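Local coordinates for protein alpha-glucosidase (Pseudoalteromonas sp. K8, PDB 5HQA) that hydrolyses alpha-glucosides as a chloride-activated enzyme of glycoside hydrolase family 97, at residues Y520-S525 against G588-E593; F544-D549 against G653-F658; F567-R572 against R596-S601. One frame throughout, in Å; residues are numbered along the deposited sequence.

Contact 1: Y520-S525 against G588-E593. With MG (magnesium ion), chain F.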
loop_
_atom_site.group_PDB
_atom_site.type_symbol
_atom_site.label_atom_id
_atom_site.label_comp_id
_atom_site.label_asym_id
_atom_site.label_seq_id
_atom_site.Cartn_x
_atom_site.Cartn_y
_atom_site.Cartn_z
ATOM N N TYR A 520 1.171 -1.386 -14.894
ATOM C CA TYR A 520 -0.276 -1.463 -14.730
ATOM C C TYR A 520 -0.731 -2.846 -14.303
ATOM O O TYR A 520 -1.851 -2.992 -13.799
ATOM C CB TYR A 520 -0.981 -1.037 -16.031
ATOM C CG TYR A 520 -0.875 0.456 -16.242
ATOM C CD1 TYR A 520 -1.833 1.317 -15.726
ATOM C CD2 TYR A 520 0.212 1.005 -16.900
ATOM C CE1 TYR A 520 -1.727 2.683 -15.882
ATOM C CE2 TYR A 520 0.332 2.376 -17.058
ATOM C CZ TYR A 520 -0.642 3.210 -16.548
ATOM O OH TYR A 520 -0.520 4.570 -16.699
ATOM N N VAL A 521 0.095 -3.869 -14.506
ATOM C CA VAL A 521 -0.223 -5.199 -14.025
ATOM C C VAL A 521 0.632 -5.589 -12.826
ATOM O O VAL A 521 0.175 -6.368 -11.984
ATOM C CB VAL A 521 -0.095 -6.243 -15.156
ATOM C CG1 VAL A 521 -0.710 -7.585 -14.724
ATOM C CG2 VAL A 521 -0.768 -5.730 -16.424
ATOM N N VAL A 522 1.843 -5.043 -12.698
ATOM C CA VAL A 522 2.705 -5.432 -11.588
ATOM C C VAL A 522 2.255 -4.786 -10.281
ATOM O O VAL A 522 2.247 -5.439 -9.232
ATOM C CB VAL A 522 4.172 -5.093 -11.914
ATOM C CG1 VAL A 522 5.034 -5.227 -10.665
ATOM C CG2 VAL A 522 4.683 -6.008 -13.012
ATOM N N LEU A 523 1.887 -3.499 -10.299
ATOM C CA LEU A 523 1.557 -2.776 -9.067
ATOM C C LEU A 523 0.046 -2.622 -8.970
ATOM O O LEU A 523 -0.546 -1.821 -9.700
ATOM C CB LEU A 523 2.241 -1.412 -9.023
ATOM C CG LEU A 523 3.769 -1.403 -9.027
ATOM C CD1 LEU A 523 4.268 0.043 -9.015
ATOM C CD2 LEU A 523 4.335 -2.187 -7.840
ATOM N N TYR A 524 -0.578 -3.380 -8.071
ATOM C CA TYR A 524 -2.030 -3.357 -7.978
ATOM C C TYR A 524 -2.522 -2.044 -7.368
ATOM O O TYR A 524 -2.000 -1.582 -6.347
ATOM C CB TYR A 524 -2.553 -4.538 -7.154
ATOM C CG TYR A 524 -4.022 -4.333 -6.864
ATOM C CD1 TYR A 524 -4.946 -4.267 -7.908
ATOM C CD2 TYR A 524 -4.480 -4.133 -5.564
ATOM C CE1 TYR A 524 -6.290 -4.031 -7.667
ATOM C CE2 TYR A 524 -5.829 -3.903 -5.312
ATOM C CZ TYR A 524 -6.718 -3.850 -6.372
ATOM O OH TYR A 524 -8.041 -3.612 -6.131
ATOM N N SER A 525 -3.546 -1.449 -7.995
ATOM C CA SER A 525 -4.323 -0.375 -7.392
ATOM C C SER A 525 -5.676 -0.322 -8.080
ATOM O O SER A 525 -5.734 -0.504 -9.306
ATOM C CB SER A 525 -3.610 0.974 -7.521
ATOM O OG SER A 525 -4.387 2.005 -6.936
ATOM N N GLY A 588 2.185 -8.671 -16.458
ATOM C CA GLY A 588 3.211 -7.652 -16.405
ATOM C C GLY A 588 4.459 -8.228 -15.768
ATOM O O GLY A 588 4.371 -9.007 -14.811
ATOM N N ALA A 589 5.627 -7.879 -16.301
ATOM C CA ALA A 589 6.895 -8.303 -15.721
ATOM C C ALA A 589 7.855 -7.122 -15.736
ATOM O O ALA A 589 7.853 -6.336 -16.685
ATOM C CB ALA A 589 7.495 -9.489 -16.490
ATOM N N VAL A 590 8.655 -6.980 -14.675
ATOM C CA VAL A 590 9.705 -5.967 -14.640
ATOM C C VAL A 590 10.969 -6.585 -14.060
ATOM O O VAL A 590 10.929 -7.576 -13.326
ATOM C CB VAL A 590 9.326 -4.705 -13.826
ATOM C CG1 VAL A 590 8.091 -4.016 -14.426
ATOM C CG2 VAL A 590 9.122 -5.049 -12.360
ATOM N N THR A 591 12.102 -5.982 -14.402
ATOM C CA THR A 591 13.377 -6.377 -13.832
ATOM C C THR A 591 14.019 -5.171 -13.146
ATOM O O THR A 591 13.471 -4.065 -13.132
ATOM C CB THR A 591 14.293 -6.959 -14.909
ATOM O OG1 THR A 591 15.502 -7.438 -14.303
ATOM C CG2 THR A 591 14.620 -5.884 -15.962
ATOM N N ASP A 592 15.196 -5.407 -12.571
ATOM C CA ASP A 592 15.979 -4.369 -11.906
ATOM C C ASP A 592 17.007 -3.796 -12.880
ATOM O O ASP A 592 16.717 -3.651 -14.070
ATOM C CB ASP A 592 16.655 -4.940 -10.651
ATOM C CG ASP A 592 17.544 -6.158 -10.957
ATOM O OD1 ASP A 592 17.687 -6.503 -12.149
ATOM O OD2 ASP A 592 18.110 -6.760 -10.008
ATOM N N GLU A 593 18.220 -3.491 -12.405
ATOM C CA GLU A 593 19.218 -2.918 -13.306
ATOM C C GLU A 593 19.751 -3.927 -14.322
ATOM O O GLU A 593 20.421 -3.518 -15.282
ATOM C CB GLU A 593 20.382 -2.323 -12.500
ATOM C CG GLU A 593 21.325 -3.367 -11.871
ATOM C CD GLU A 593 20.737 -4.052 -10.632
ATOM O OE1 GLU A 593 19.715 -3.570 -10.088
ATOM O OE2 GLU A 593 21.304 -5.084 -10.203
HETATM MG MG MG F . 18.469 -6.812 -7.950
HETATM O O HOH W 1 19.012 -4.862 -7.807
HETATM O O HOH W 2 20.430 -7.214 -8.541
HETATM O O HOH W 3 19.006 -7.014 -5.953
#

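Contact 2: F544-D549 against G653-F658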
loop_
_atom_site.group_PDB
_atom_site.type_symbol
_atom_site.label_atom_id
_atom_site.label_comp_id
_atom_site.label_asym_id
_atom_site.label_seq_id
_atom_site.Cartn_x
_atom_site.Cartn_y
_atom_site.Cartn_z
ATOM N N PHE A 544 0.213 3.506 -26.175
ATOM C CA PHE A 544 -0.879 3.996 -25.341
ATOM C C PHE A 544 -2.063 3.039 -25.342
ATOM O O PHE A 544 -2.844 3.015 -24.380
ATOM C CB PHE A 544 -1.306 5.383 -25.834
ATOM C CG PHE A 544 -2.235 6.114 -24.896
ATOM C CD1 PHE A 544 -1.987 6.148 -23.533
ATOM C CD2 PHE A 544 -3.335 6.806 -25.394
ATOM C CE1 PHE A 544 -2.828 6.839 -22.680
ATOM C CE2 PHE A 544 -4.185 7.499 -24.546
ATOM C CZ PHE A 544 -3.932 7.508 -23.187
ATOM N N GLN A 545 -2.209 2.235 -26.403
ATOM C CA GLN A 545 -3.331 1.302 -26.478
ATOM C C GLN A 545 -3.346 0.333 -25.296
ATOM O O GLN A 545 -4.426 -0.047 -24.823
ATOM C CB GLN A 545 -3.291 0.530 -27.800
ATOM C CG GLN A 545 -4.541 -0.306 -28.054
ATOM C CD GLN A 545 -5.784 0.549 -28.225
ATOM O OE1 GLN A 545 -5.846 1.420 -29.099
ATOM N NE2 GLN A 545 -6.783 0.311 -27.383
ATOM N N PHE A 546 -2.174 -0.067 -24.788
ATOM C CA PHE A 546 -2.192 -0.963 -23.636
ATOM C C PHE A 546 -2.823 -0.292 -22.425
ATOM O O PHE A 546 -3.602 -0.917 -21.696
ATOM C CB PHE A 546 -0.795 -1.452 -23.267
ATOM C CG PHE A 546 -0.823 -2.436 -22.136
ATOM C CD1 PHE A 546 -1.220 -3.751 -22.364
ATOM C CD2 PHE A 546 -0.523 -2.040 -20.836
ATOM C CE1 PHE A 546 -1.287 -4.670 -21.313
ATOM C CE2 PHE A 546 -0.587 -2.948 -19.785
ATOM C CZ PHE A 546 -0.973 -4.266 -20.027
ATOM N N ILE A 547 -2.488 0.977 -22.182
ATOM C CA ILE A 547 -3.066 1.691 -21.049
ATOM C C ILE A 547 -4.568 1.860 -21.241
ATOM O O ILE A 547 -5.347 1.751 -20.288
ATOM C CB ILE A 547 -2.361 3.046 -20.859
ATOM C CG1 ILE A 547 -0.871 2.828 -20.598
ATOM C CG2 ILE A 547 -2.997 3.826 -19.713
ATOM C CD1 ILE A 547 -0.080 4.127 -20.366
ATOM N N GLN A 548 -5.000 2.122 -22.477
ATOM C CA GLN A 548 -6.430 2.214 -22.742
ATOM C C GLN A 548 -7.130 0.892 -22.484
ATOM O O GLN A 548 -8.284 0.878 -22.045
ATOM C CB GLN A 548 -6.674 2.643 -24.182
ATOM C CG GLN A 548 -6.262 4.066 -24.483
ATOM C CD GLN A 548 -6.460 4.385 -25.942
ATOM O OE1 GLN A 548 -5.561 4.187 -26.753
ATOM N NE2 GLN A 548 -7.652 4.844 -26.294
ATOM N N ASP A 549 -6.454 -0.229 -22.760
ATOM C CA ASP A 549 -7.101 -1.531 -22.644
ATOM C C ASP A 549 -7.123 -2.053 -21.210
ATOM O O ASP A 549 -8.067 -2.754 -20.827
ATOM C CB ASP A 549 -6.399 -2.569 -23.526
ATOM C CG ASP A 549 -6.684 -2.394 -25.012
ATOM O OD1 ASP A 549 -7.532 -1.553 -25.402
ATOM O OD2 ASP A 549 -6.054 -3.139 -25.797
ATOM N N GLY A 653 10.802 -4.318 -19.091
ATOM C CA GLY A 653 9.560 -4.961 -18.706
ATOM C C GLY A 653 8.803 -5.427 -19.928
ATOM O O GLY A 653 9.181 -5.146 -21.069
ATOM N N THR A 654 7.728 -6.165 -19.667
ATOM C CA THR A 654 6.823 -6.634 -20.707
ATOM C C THR A 654 5.406 -6.553 -20.170
ATOM O O THR A 654 5.161 -6.877 -19.003
ATOM C CB THR A 654 7.136 -8.075 -21.149
ATOM O OG1 THR A 654 8.375 -8.089 -21.863
ATOM C CG2 THR A 654 6.064 -8.610 -22.088
ATOM N N ALA A 655 4.487 -6.095 -21.017
ATOM C CA ALA A 655 3.068 -6.049 -20.707
ATOM C C ALA A 655 2.327 -6.822 -21.782
ATOM O O ALA A 655 2.625 -6.674 -22.973
ATOM C CB ALA A 655 2.559 -4.603 -20.653
ATOM N N ILE A 656 1.368 -7.656 -21.375
ATOM C CA ILE A 656 0.643 -8.494 -22.324
ATOM C C ILE A 656 -0.844 -8.436 -22.026
ATOM O O ILE A 656 -1.257 -8.584 -20.871
ATOM C CB ILE A 656 1.116 -9.957 -22.285
ATOM C CG1 ILE A 656 2.626 -10.036 -22.482
ATOM C CG2 ILE A 656 0.376 -10.782 -23.353
ATOM C CD1 ILE A 656 3.143 -11.439 -22.419
ATOM N N ARG A 657 -1.646 -8.250 -23.067
ATOM C CA ARG A 657 -3.078 -8.501 -23.003
ATOM C C ARG A 657 -3.356 -9.835 -23.687
ATOM O O ARG A 657 -3.031 -10.009 -24.864
ATOM C CB ARG A 657 -3.877 -7.384 -23.677
ATOM C CG ARG A 657 -5.348 -7.722 -23.792
ATOM C CD ARG A 657 -6.146 -6.642 -24.487
ATOM N NE ARG A 657 -7.545 -7.062 -24.565
ATOM C CZ ARG A 657 -8.482 -6.430 -25.264
ATOM N NH1 ARG A 657 -8.171 -5.341 -25.956
ATOM N NH2 ARG A 657 -9.727 -6.893 -25.272
ATOM N N PHE A 658 -3.926 -10.783 -22.947
ATOM C CA PHE A 658 -4.368 -12.053 -23.516
ATOM C C PHE A 658 -5.849 -11.899 -23.827
ATOM O O PHE A 658 -6.700 -12.048 -22.945
ATOM C CB PHE A 658 -4.114 -13.210 -22.555
ATOM C CG PHE A 658 -2.666 -13.460 -22.290
ATOM C CD1 PHE A 658 -1.919 -14.241 -23.161
ATOM C CD2 PHE A 658 -2.050 -12.915 -21.174
ATOM C CE1 PHE A 658 -0.574 -14.477 -22.920
ATOM C CE2 PHE A 658 -0.702 -13.140 -20.925
ATOM C CZ PHE A 658 0.036 -13.923 -21.799
#

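Contact 3: F567-R572 against R596-S601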
loop_
_atom_site.group_PDB
_atom_site.type_symbol
_atom_site.label_atom_id
_atom_site.label_comp_id
_atom_site.label_asym_id
_atom_site.label_seq_id
_atom_site.Cartn_x
_atom_site.Cartn_y
_atom_site.Cartn_z
ATOM N N PHE A 567 13.266 -9.154 -9.781
ATOM C CA PHE A 567 12.216 -9.155 -10.801
ATOM C C PHE A 567 10.920 -9.678 -10.208
ATOM O O PHE A 567 10.909 -10.291 -9.138
ATOM C CB PHE A 567 12.602 -10.001 -12.025
ATOM C CG PHE A 567 12.547 -11.493 -11.793
ATOM C CD1 PHE A 567 13.571 -12.147 -11.106
ATOM C CD2 PHE A 567 11.486 -12.252 -12.291
ATOM C CE1 PHE A 567 13.534 -13.533 -10.904
ATOM C CE2 PHE A 567 11.438 -13.632 -12.097
ATOM C CZ PHE A 567 12.462 -14.276 -11.400
ATOM N N ILE A 568 9.824 -9.443 -10.933
ATOM C CA ILE A 568 8.532 -10.033 -10.591
ATOM C C ILE A 568 7.711 -10.166 -11.869
ATOM O O ILE A 568 7.812 -9.337 -12.779
ATOM C CB ILE A 568 7.768 -9.215 -9.514
ATOM C CG1 ILE A 568 6.412 -9.875 -9.218
ATOM C CG2 ILE A 568 7.589 -7.776 -9.958
ATOM C CD1 ILE A 568 6.032 -9.945 -7.790
ATOM N N VAL A 569 6.908 -11.233 -11.934
ATOM C CA VAL A 569 5.976 -11.497 -13.028
ATOM C C VAL A 569 4.597 -11.723 -12.426
ATOM O O VAL A 569 4.422 -12.622 -11.592
ATOM C CB VAL A 569 6.390 -12.721 -13.861
ATOM C CG1 VAL A 569 5.434 -12.896 -15.047
ATOM C CG2 VAL A 569 7.831 -12.586 -14.332
ATOM N N PHE A 570 3.613 -10.929 -12.859
ATOM C CA PHE A 570 2.228 -11.052 -12.416
ATOM C C PHE A 570 1.353 -11.444 -13.592
ATOM O O PHE A 570 1.532 -10.931 -14.698
ATOM C CB PHE A 570 1.700 -9.731 -11.854
ATOM C CG PHE A 570 1.533 -9.704 -10.362
ATOM C CD1 PHE A 570 0.452 -10.333 -9.762
ATOM C CD2 PHE A 570 2.423 -8.998 -9.566
ATOM C CE1 PHE A 570 0.277 -10.287 -8.375
ATOM C CE2 PHE A 570 2.253 -8.943 -8.188
ATOM C CZ PHE A 570 1.176 -9.583 -7.599
ATOM N N ALA A 571 0.408 -12.354 -13.352
ATOM C CA ALA A 571 -0.707 -12.599 -14.257
ATOM C C ALA A 571 -2.005 -12.329 -13.501
ATOM O O ALA A 571 -2.158 -12.763 -12.351
ATOM C CB ALA A 571 -0.679 -14.033 -14.795
ATOM N N ARG A 572 -2.929 -11.596 -14.128
ATOM C CA ARG A 572 -4.198 -11.269 -13.486
ATOM C C ARG A 572 -5.338 -11.404 -14.489
ATOM O O ARG A 572 -5.186 -11.059 -15.665
ATOM C CB ARG A 572 -4.199 -9.846 -12.900
ATOM C CG ARG A 572 -3.018 -9.511 -12.006
ATOM C CD ARG A 572 -3.183 -8.114 -11.432
ATOM N NE ARG A 572 -1.955 -7.574 -10.846
ATOM C CZ ARG A 572 -1.703 -7.505 -9.541
ATOM N NH1 ARG A 572 -2.589 -7.963 -8.659
ATOM N NH2 ARG A 572 -0.561 -6.967 -9.111
ATOM N N ARG A 596 17.202 -9.512 -18.025
ATOM C CA ARG A 596 16.848 -10.834 -17.512
ATOM C C ARG A 596 15.987 -11.574 -18.521
ATOM O O ARG A 596 15.108 -10.982 -19.152
ATOM C CB ARG A 596 16.077 -10.767 -16.175
ATOM C CG ARG A 596 16.924 -10.374 -14.983
ATOM C CD ARG A 596 16.167 -10.360 -13.631
ATOM N NE ARG A 596 16.997 -9.618 -12.682
ATOM C CZ ARG A 596 18.005 -10.157 -12.011
ATOM N NH1 ARG A 596 18.260 -11.455 -12.160
ATOM N NH2 ARG A 596 18.754 -9.417 -11.189
ATOM N N THR A 597 16.233 -12.876 -18.646
ATOM C CA THR A 597 15.391 -13.784 -19.412
ATOM C C THR A 597 14.579 -14.625 -18.437
ATOM O O THR A 597 15.142 -15.220 -17.516
ATOM C CB THR A 597 16.238 -14.685 -20.310
ATOM O OG1 THR A 597 16.950 -13.873 -21.250
ATOM C CG2 THR A 597 15.367 -15.678 -21.063
ATOM N N ILE A 598 13.262 -14.659 -18.625
ATOM C CA ILE A 598 12.369 -15.381 -17.725
ATOM C C ILE A 598 11.482 -16.303 -18.553
ATOM O O ILE A 598 10.776 -15.840 -19.456
ATOM C CB ILE A 598 11.502 -14.429 -16.890
ATOM C CG1 ILE A 598 12.366 -13.352 -16.240
ATOM C CG2 ILE A 598 10.731 -15.218 -15.833
ATOM C CD1 ILE A 598 11.562 -12.169 -15.784
ATOM N N GLU A 599 11.495 -17.593 -18.233
ATOM C CA GLU A 599 10.619 -18.550 -18.895
ATOM C C GLU A 599 9.309 -18.665 -18.127
ATOM O O GLU A 599 9.314 -18.879 -16.911
ATOM C CB GLU A 599 11.291 -19.918 -18.993
ATOM C CG GLU A 599 12.721 -19.847 -19.471
ATOM C CD GLU A 599 12.833 -19.492 -20.943
ATOM O OE1 GLU A 599 11.803 -19.550 -21.660
ATOM O OE2 GLU A 599 13.955 -19.155 -21.383
ATOM N N ILE A 600 8.192 -18.544 -18.839
ATOM C CA ILE A 600 6.869 -18.480 -18.232
ATOM C C ILE A 600 5.964 -19.501 -18.912
ATOM O O ILE A 600 5.865 -19.529 -20.143
ATOM C CB ILE A 600 6.276 -17.060 -18.349
ATOM C CG1 ILE A 600 7.026 -16.102 -17.421
ATOM C CG2 ILE A 600 4.787 -17.053 -18.041
ATOM C CD1 ILE A 600 6.963 -16.498 -15.964
ATOM N N SER A 601 5.309 -20.338 -18.117
ATOM C CA SER A 601 4.227 -21.162 -18.636
ATOM C C SER A 601 2.949 -20.340 -18.714
ATOM O O SER A 601 2.639 -19.556 -17.811
ATOM C CB SER A 601 3.996 -22.383 -17.747
ATOM O OG SER A 601 2.796 -23.033 -18.123
#

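Contact 1: Y520-S525 against G588-E593
Val521 packs its side chain directly on the main chain of Gly588, whose CA is only 4.8 Å from Val521 CA. Gly588 has no side chain to hold the helix off, and Val521 CG1 is 3.5 Å from Gly588 N. The next residue continues along the strand. Val522 CG2 lies 3.5 Å from Gly588 O, also borders the amide of Ala589, and is 4.2 Å from Val590 CG1, the one meeting of two side chains here. Val522 CG2, the branch that makes every one of these contacts, is anti to the carbonyl carbon, while CG1 is anti to the backbone N (chi1 168°). No hydrogen bond crosses the contact; Gly588 O is instead taken up within the sheet by the amide of Phe570, so the methyl of Val522 packs against a carbonyl that already has its partner.

The two elements come from different parts of the enzyme. Helix 513-522 precedes strand 527-529, the last strand of the parallel sheet in the TIM-barrel catalytic region, whereas strand 585-591 lies inside the antiparallel sheet of the C-terminal region. The helix ends where it touches: Leu523 is the first residue to leave helical geometry, and Val521 O accepts a hydrogen bond from Arg572 NE.

Past the end of the strand at Thr591 the chain turns to a magnesium ion. Asp592 OD2 binds it at 2.1 Å, alongside Gly565 O, Asp566 OD1 and three waters, six ligand atoms in all. Glu593 stands in the second shell, its chain bent at chi2; Glu593 OE1 accepts a hydrogen bond from one metal-bound water at 2.7 Å, and OE2 accepts one from another at 2.8 Å.

Contact 2: F544-D549 against G653-F658
Phe546 lies against Ala655 where helix 541-549, which follows the last strand of the barrel sheet (527-529) in the chain, covers the antiparallel sheet of the C-terminal region. The CG of Phe546 is anti to the backbone N (chi1 -177°), and the ring reaches the strand although its CB does not point there. Ala655 CB sits over one ring face, displaced toward the rim, in a CH-pi contact 3.7 Å from the ring centroid; its nearest ring atom is Phe546 CZ at 3.6 Å. At the ring edge, Phe546 CE1 comes within 4.0 Å of Arg657 N.

Farther along the strand the contact becomes polar. Arg657 is stretched out from CG to NE, and its NH1 forms a salt bridge with Asp549 OD2 at 3.1 Å. As a hydrogen bond this is weak and bent; OD2 lies at the guanidinium edge, near its plane, and the carboxylate and guanidinium planes are 79° apart. Asp584 takes the other terminal nitrogen, NH2, in a second salt bridge, so the guanidinium is shared between two acids. One helical turn before Asp549, Gln545 NE2 donates to the remaining oxygen, Asp549 OD1, over 2.8 Å, from 45° out of the carboxylate plane.

Contact 3: F567-R572 against R596-S601
In the C-terminal beta-sheet region, Phe567 and Val569 of strand 567-574 project from the six-stranded antiparallel sheet onto Arg596, Ile598 and Ile600 of strand 596-601, which pairs with strand 643-648 in a small separate sheet. The tightest approach is that of Phe567 CD2 to Ile598 CD1, 3.5 Å. Phe567 CG stands between the backbone N and the carbonyl carbon (chi1 74°). The phenylalanine and isoleucine slide past one another in opposite directions; Phe567 CE2 is 4.1 Å from Ile598 CG2, while CD1 of Ile598 comes to the ring obliquely.

Val569 uses its two methyls separately. Val569 CG2 meets Ile598 CD1 and Val569 CG1 meets Ile600 CD1, both at 4.0 Å, and in each pair the two side chains reach toward each other, tip to tip. No hydrogen bond joins the strands. Their axes approach to 9.9 Å and cross at -33°, the spacing and twist of two sheets packed face to face in a beta-sandwich, with apolar side chains filling the interface. Ile598 touches Leu648 and Ile600 touches Leu646, both on the neighbouring strand 643-648, and Leu560 of strand 554-563 flanks Val569.

Toward the magnesium site, the apolar filling gives way to the aliphatic part of an arginine. Arg596, extended from CG to NE, crosses Phe567 at about a right angle and touches it with CD, 3.9 Å from Phe567 CB. Its guanidinium plane is turned 22° from that of the ring, but the charged end works beyond it: NE makes a salt bridge with Asp592 OD1, and NH2 has a long, weak ion pair with Asp566 OD2. Both aspartates bind the magnesium ion, so this arginine is a second-shell residue that would offset part of their negative charge.

How the contacts relate
All three contacts rest on the six-stranded C-terminal sheet. Contacts 1 and 2 place helices of the barrel region on one face, and contact 3 closes the other with a small sheet. All the touching residues of contact 1 are buried, and it relies on backbone closeness; contacts 2 and 3 have buried apolar centres but end in partly exposed arginines paired with acids. Contacts 1 and 2 adjoin: Ala589 N bonds to Thr654 O between neighbouring strands, and Val521 CG2 packs 3.9 Å from Phe546 CZ. Arg572, on the strand of contact 3, ties that strand to the helix end of contact 1, and both contacts reach the magnesium site. Contacts 2 and 3 do not touch.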